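Local coordinates for protein probable chaperone (Pseudomonas aeruginosa, PDB 4JMF) that probably acts as a type III secretion chaperone of the CesT family, binding a partner effector protein ahead of its export, at residues I9-L14 with L96-I101; P43-L48 with Q91-L96. One frame throughout, in Å; residues are numbered along the deposited sequence.

Contact 1 of 2, residues I9-L14 with L96-I101; sequences IHQLFL and LDRAQI
I101 packs on L12, and this is the close-packed side of the contact. CD1 of I101 is 3.7 Å from CB of L12, while its CG2 branch rests over the helix backbone, 3.8 Å from CA of L12. CG1 is anti to the backbone N (chi1 -167°) and chi2 is also extended (171°), which carries CD1 to L12; beneath the pair lie L39, L47 and M49 of the sheet. The solvent side is mostly polar and more open. There a bend at chi3 (-44°) turns R98 NE toward Q11, and the guanidinium meets OE1 side-on. NE (2.8 Å) and NH2 (3.0 Å) of R98 both donate to Q11 OE1, which lies in the guanidinium plane; the NH2 bond falls on a lone pair, while NE is tilted from the carbonyl plane. A water donates to the same oxygen and accepts from R98 N, so three donors converge on it, beside the first turn of helix 98-114. The apolar exception, L14, sets CD1 3.6 Å above one guanidinium face, offset toward the rim. D97 N-caps that helix, its OD1 accepting from Q100 N. Two helices meeting on one face of an antiparallel sheet fit the alpha+beta fold of CesT-family secretion chaperones.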
loop_
_atom_site.group_PDB
_atom_site.type_symbol
_atom_site.label_atom_id
_atom_site.label_comp_id
_atom_site.label_asym_id
_atom_site.label_seq_id
_atom_site.Cartn_x
_atom_site.Cartn_y
_atom_site.Cartn_z
ATOM N N ILE B 9 12.060 -14.190 -3.672
ATOM C CA ILE B 9 13.327 -13.745 -3.104
ATOM C C ILE B 9 14.469 -14.078 -4.082
ATOM O O ILE B 9 15.330 -13.240 -4.363
ATOM C CB ILE B 9 13.590 -14.395 -1.727
ATOM C CG1 ILE B 9 12.516 -13.979 -0.707
ATOM C CG2 ILE B 9 14.984 -14.031 -1.211
ATOM C CD1 ILE B 9 12.384 -12.477 -0.494
ATOM N N HIS B 10 14.452 -15.291 -4.622
ATOM C CA HIS B 10 15.464 -15.698 -5.607
ATOM C C HIS B 10 15.548 -14.716 -6.782
ATOM O O HIS B 10 16.645 -14.279 -7.190
ATOM C CB HIS B 10 15.147 -17.103 -6.110
ATOM C CG HIS B 10 16.230 -17.711 -6.952
ATOM N ND1 HIS B 10 16.265 -17.593 -8.325
ATOM C CD2 HIS B 10 17.299 -18.471 -6.614
ATOM C CE1 HIS B 10 17.314 -18.245 -8.796
ATOM N NE2 HIS B 10 17.959 -18.783 -7.779
ATOM N N GLN B 11 14.395 -14.336 -7.317
ATOM C CA GLN B 11 14.364 -13.369 -8.419
ATOM C C GLN B 11 14.966 -12.032 -8.008
ATOM O O GLN B 11 15.721 -11.427 -8.781
ATOM C CB GLN B 11 12.923 -13.181 -8.929
ATOM C CG GLN B 11 12.335 -14.474 -9.513
ATOM C CD GLN B 11 13.094 -14.945 -10.752
ATOM O OE1 GLN B 11 13.405 -14.146 -11.636
ATOM N NE2 GLN B 11 13.413 -16.246 -10.811
ATOM N N LEU B 12 14.651 -11.567 -6.793
ATOM C CA LEU B 12 15.204 -10.295 -6.334
ATOM C C LEU B 12 16.716 -10.367 -6.252
ATOM O O LEU B 12 17.407 -9.410 -6.605
ATOM C CB LEU B 12 14.628 -9.888 -4.975
ATOM C CG LEU B 12 15.208 -8.628 -4.318
ATOM C CD1 LEU B 12 14.935 -7.356 -5.142
ATOM C CD2 LEU B 12 14.621 -8.461 -2.923
ATOM N N PHE B 13 17.237 -11.495 -5.784
ATOM C CA PHE B 13 18.684 -11.606 -5.644
ATOM C C PHE B 13 19.404 -11.651 -6.998
ATOM O O PHE B 13 20.535 -11.156 -7.129
ATOM C CB PHE B 13 19.046 -12.774 -4.720
ATOM C CG PHE B 13 18.986 -12.408 -3.252
ATOM C CD1 PHE B 13 20.101 -12.545 -2.435
ATOM C CD2 PHE B 13 17.825 -11.864 -2.709
ATOM C CE1 PHE B 13 20.043 -12.190 -1.094
ATOM C CE2 PHE B 13 17.764 -11.501 -1.364
ATOM C CZ PHE B 13 18.869 -11.662 -0.559
ATOM N N LEU B 14 18.738 -12.215 -8.004
ATOM C CA LEU B 14 19.236 -12.141 -9.380
ATOM C C LEU B 14 19.236 -10.703 -9.858
ATOM O O LEU B 14 20.199 -10.246 -10.467
ATOM C CB LEU B 14 18.363 -12.964 -10.318
ATOM C CG LEU B 14 18.307 -14.462 -10.095
ATOM C CD1 LEU B 14 17.441 -15.129 -11.178
ATOM C CD2 LEU B 14 19.720 -15.029 -10.100
ATOM N N LEU B 96 4.735 -10.361 -8.701
ATOM C CA LEU B 96 6.152 -10.035 -8.578
ATOM C C LEU B 96 7.039 -10.935 -9.428
ATOM O O LEU B 96 7.544 -11.966 -8.952
ATOM C CB LEU B 96 6.607 -10.070 -7.114
ATOM C CG LEU B 96 6.075 -8.967 -6.186
ATOM C CD1 LEU B 96 6.280 -9.364 -4.751
ATOM C CD2 LEU B 96 6.778 -7.639 -6.461
ATOM N N ASP B 97 7.226 -10.545 -10.685
ATOM C CA ASP B 97 8.338 -11.080 -11.459
ATOM C C ASP B 97 9.616 -10.298 -11.115
ATOM O O ASP B 97 9.589 -9.390 -10.269
ATOM C CB ASP B 97 8.040 -11.046 -12.957
ATOM C CG ASP B 97 7.953 -9.634 -13.516
ATOM O OD1 ASP B 97 8.141 -8.653 -12.761
ATOM O OD2 ASP B 97 7.724 -9.500 -14.742
ATOM N N ARG B 98 10.718 -10.639 -11.772
ATOM C CA ARG B 98 12.010 -10.025 -11.472
ATOM C C ARG B 98 12.017 -8.502 -11.548
ATOM O O ARG B 98 12.542 -7.830 -10.653
ATOM C CB ARG B 98 13.105 -10.585 -12.376
ATOM C CG ARG B 98 14.493 -10.282 -11.834
ATOM C CD ARG B 98 15.551 -11.005 -12.622
ATOM N NE ARG B 98 15.162 -12.380 -12.879
ATOM C CZ ARG B 98 15.719 -13.143 -13.810
ATOM N NH1 ARG B 98 16.703 -12.650 -14.557
ATOM N NH2 ARG B 98 15.292 -14.390 -13.993
ATOM N N ALA B 99 11.439 -7.952 -12.609
ATOM C CA ALA B 99 11.396 -6.498 -12.762
ATOM C C ALA B 99 10.568 -5.867 -11.645
ATOM O O ALA B 99 10.956 -4.860 -11.035
ATOM C CB ALA B 99 10.812 -6.133 -14.118
ATOM N N GLN B 100 9.413 -6.458 -11.380
ATOM C CA GLN B 100 8.521 -5.849 -10.412
ATOM C C GLN B 100 9.070 -5.892 -8.977
ATOM O O GLN B 100 8.948 -4.908 -8.238
ATOM C CB GLN B 100 7.118 -6.445 -10.523
ATOM C CG GLN B 100 6.088 -5.749 -9.634
ATOM C CD GLN B 100 5.886 -4.258 -9.989
ATOM O OE1 GLN B 100 6.278 -3.788 -11.074
ATOM N NE2 GLN B 100 5.256 -3.518 -9.071
ATOM N N ILE B 101 9.697 -6.998 -8.583
ATOM C CA ILE B 101 10.245 -7.065 -7.233
ATOM C C ILE B 101 11.397 -6.066 -7.082
ATOM O O ILE B 101 11.499 -5.361 -6.065
ATOM C CB ILE B 101 10.588 -8.520 -6.794
ATOM C CG1 ILE B 101 10.844 -8.596 -5.288
ATOM C CG2 ILE B 101 11.789 -9.093 -7.554
ATOM C CD1 ILE B 101 10.978 -10.045 -4.774
HETATM O O HOH W 1 10.915 -13.050 -13.137
#

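Contact 2 of 2, residues P43-L48 with Q91-L96; sequences PTDHLL and QPLQLL
L47 lies across L96 at about a right angle, its CB and CD2 each 3.8 Å from CD1 of L96, and CD2 of L93 also approaches that CB, at 4.0 Å. Y5 of helix 3-15 and I101 of helix 98-114 also pack on L47, which joins the sheet to both helices. The backbones below are zipped by L47 N to Q91 O (2.7 Å, nearly straight) and by Q91 N to L47 O, the hydrogen-bonded pair of an antiparallel ladder. These are the two neighbouring strands 46-53 and 85-92 of the central sheet, caught where one starts and the other ends. Beyond the ladder L93 N donates to D45 O at 2.8 Å from above the carbonyl plane, and CG of L93 covers that same oxygen. D45 follows T44 in a type II turn from P43 to H46, whereas L93 begins a 3-10 turn in which L95 N bonds P92 O. On the opposite face of the sheet from L47, H46 and P92 form the non-hydrogen-bonded pair, CD2 of H46 lying 4.1 Å from CB of P92. The imidazole is steadied by its own turn, ND1 donating to T44 O in the ring plane (3.1 Å). This H46 face meets the second subunit, where P92 packs on its counterpart P92 and H46 on P71 of that subunit. Q91, on the L47 face, has its OE1 bonded by Q100 NE2.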
loop_
_atom_site.group_PDB
_atom_site.type_symbol
_atom_site.label_atom_id
_atom_site.label_comp_id
_atom_site.label_asym_id
_atom_site.label_seq_id
_atom_site.Cartn_x
_atom_site.Cartn_y
_atom_site.Cartn_z
ATOM N N PRO B 43 1.031 -10.338 4.779
ATOM C CA PRO B 43 0.634 -11.655 5.290
ATOM C C PRO B 43 1.026 -12.692 4.270
ATOM O O PRO B 43 1.772 -12.372 3.332
ATOM C CB PRO B 43 -0.896 -11.565 5.347
ATOM C CG PRO B 43 -1.239 -10.581 4.235
ATOM C CD PRO B 43 -0.105 -9.586 4.215
ATOM N N THR B 44 0.541 -13.914 4.453
ATOM C CA THR B 44 0.780 -14.989 3.505
ATOM C C THR B 44 0.525 -14.516 2.074
ATOM O O THR B 44 -0.434 -13.774 1.813
ATOM C CB THR B 44 -0.100 -16.188 3.861
ATOM O OG1 THR B 44 0.204 -16.565 5.204
ATOM C CG2 THR B 44 0.188 -17.382 2.947
ATOM N N ASP B 45 1.428 -14.904 1.172
ATOM C CA ASP B 45 1.347 -14.576 -0.259
ATOM C C ASP B 45 1.549 -13.107 -0.611
ATOM O O ASP B 45 1.314 -12.711 -1.756
ATOM C CB ASP B 45 0.045 -15.104 -0.879
ATOM C CG ASP B 45 -0.027 -16.618 -0.866
ATOM O OD1 ASP B 45 0.989 -17.268 -1.203
ATOM O OD2 ASP B 45 -1.091 -17.153 -0.497
ATOM N N HIS B 46 2.002 -12.306 0.352
ATOM C CA HIS B 46 2.435 -10.935 0.047
ATOM C C HIS B 46 3.866 -10.700 0.506
ATOM O O HIS B 46 4.331 -11.320 1.462
ATOM C CB HIS B 46 1.524 -9.891 0.701
ATOM C CG HIS B 46 0.111 -9.927 0.218
ATOM N ND1 HIS B 46 -0.740 -10.976 0.496
ATOM C CD2 HIS B 46 -0.609 -9.036 -0.505
ATOM C CE1 HIS B 46 -1.923 -10.729 -0.034
ATOM N NE2 HIS B 46 -1.868 -9.566 -0.658
ATOM N N LEU B 47 4.572 -9.810 -0.184
ATOM C CA LEU B 47 5.945 -9.484 0.191
ATOM C C LEU B 47 5.969 -8.082 0.773
ATOM O O LEU B 47 5.635 -7.110 0.084
ATOM C CB LEU B 47 6.872 -9.537 -1.029
ATOM C CG LEU B 47 8.280 -8.956 -0.841
ATOM C CD1 LEU B 47 9.044 -9.717 0.230
ATOM C CD2 LEU B 47 9.042 -9.040 -2.133
ATOM N N LEU B 48 6.362 -7.985 2.038
ATOM C CA LEU B 48 6.449 -6.700 2.716
ATOM C C LEU B 48 7.902 -6.258 2.733
ATOM O O LEU B 48 8.763 -7.020 3.156
ATOM C CB LEU B 48 5.937 -6.842 4.148
ATOM C CG LEU B 48 5.984 -5.622 5.066
ATOM C CD1 LEU B 48 4.905 -4.598 4.669
ATOM C CD2 LEU B 48 5.826 -6.062 6.531
ATOM N N GLN B 91 3.601 -6.028 -1.895
ATOM C CA GLN B 91 3.092 -6.506 -3.168
ATOM C C GLN B 91 2.680 -7.952 -3.029
ATOM O O GLN B 91 3.271 -8.690 -2.247
ATOM C CB GLN B 91 4.150 -6.359 -4.266
ATOM C CG GLN B 91 4.428 -4.911 -4.678
ATOM C CD GLN B 91 3.372 -4.353 -5.633
ATOM O OE1 GLN B 91 3.503 -4.457 -6.861
ATOM N NE2 GLN B 91 2.325 -3.753 -5.072
ATOM N N PRO B 92 1.646 -8.360 -3.778
ATOM C CA PRO B 92 1.243 -9.769 -3.750
ATOM C C PRO B 92 2.252 -10.569 -4.552
ATOM O O PRO B 92 2.699 -10.083 -5.597
ATOM C CB PRO B 92 -0.108 -9.764 -4.480
ATOM C CG PRO B 92 -0.476 -8.310 -4.677
ATOM C CD PRO B 92 0.823 -7.569 -4.707
ATOM N N LEU B 93 2.633 -11.751 -4.084
ATOM C CA LEU B 93 3.613 -12.556 -4.820
ATOM C C LEU B 93 3.181 -12.855 -6.264
ATOM O O LEU B 93 4.023 -13.006 -7.148
ATOM C CB LEU B 93 3.913 -13.853 -4.060
ATOM C CG LEU B 93 4.567 -13.708 -2.685
ATOM C CD1 LEU B 93 4.718 -15.067 -2.000
ATOM C CD2 LEU B 93 5.922 -13.017 -2.787
ATOM N N GLN B 94 1.870 -12.916 -6.508
ATOM C CA GLN B 94 1.328 -13.176 -7.854
ATOM C C GLN B 94 1.734 -12.144 -8.898
ATOM O O GLN B 94 1.674 -12.423 -10.093
ATOM C CB GLN B 94 -0.201 -13.219 -7.819
ATOM C CG GLN B 94 -0.797 -14.504 -7.286
ATOM C CD GLN B 94 -0.212 -14.902 -5.943
ATOM O OE1 GLN B 94 -0.297 -14.146 -4.955
ATOM N NE2 GLN B 94 0.413 -16.084 -5.901
ATOM N N LEU B 95 2.109 -10.947 -8.454
ATOM C CA LEU B 95 2.449 -9.858 -9.373
ATOM C C LEU B 95 3.953 -9.623 -9.476
ATOM O O LEU B 95 4.403 -8.772 -10.238
ATOM C CB LEU B 95 1.789 -8.550 -8.917
ATOM C CG LEU B 95 0.279 -8.381 -9.062
ATOM C CD1 LEU B 95 -0.111 -6.909 -8.849
ATOM C CD2 LEU B 95 -0.165 -8.868 -10.429
ATOM N N LEU B 96 4.735 -10.361 -8.701
ATOM C CA LEU B 96 6.152 -10.035 -8.578
ATOM C C LEU B 96 7.039 -10.935 -9.428
ATOM O O LEU B 96 7.544 -11.966 -8.952
ATOM C CB LEU B 96 6.607 -10.070 -7.114
ATOM C CG LEU B 96 6.075 -8.967 -6.186
ATOM C CD1 LEU B 96 6.280 -9.364 -4.751
ATOM C CD2 LEU B 96 6.778 -7.639 -6.461
#

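From the N terminus, helix 3-15 supplies residues 9-14, and the chain then runs through strands 28-32 and 35-41 to 43-48. It continues along 46-53 and 75-78, and returns through 85-92 to 91-96, where contact 2 closes an inner loop of 42 residues. Shortly afterwards helix 98-114 begins, and contact 1 closes the outer loop of 81 residues, so contact 2 nests inside it. L96 belongs to both, and the two contacts also touch through I101 and L47. Contact 2 joins two neighbouring strands, while contact 1 joins the two helices, one from each end of the chain, that lie on that sheet.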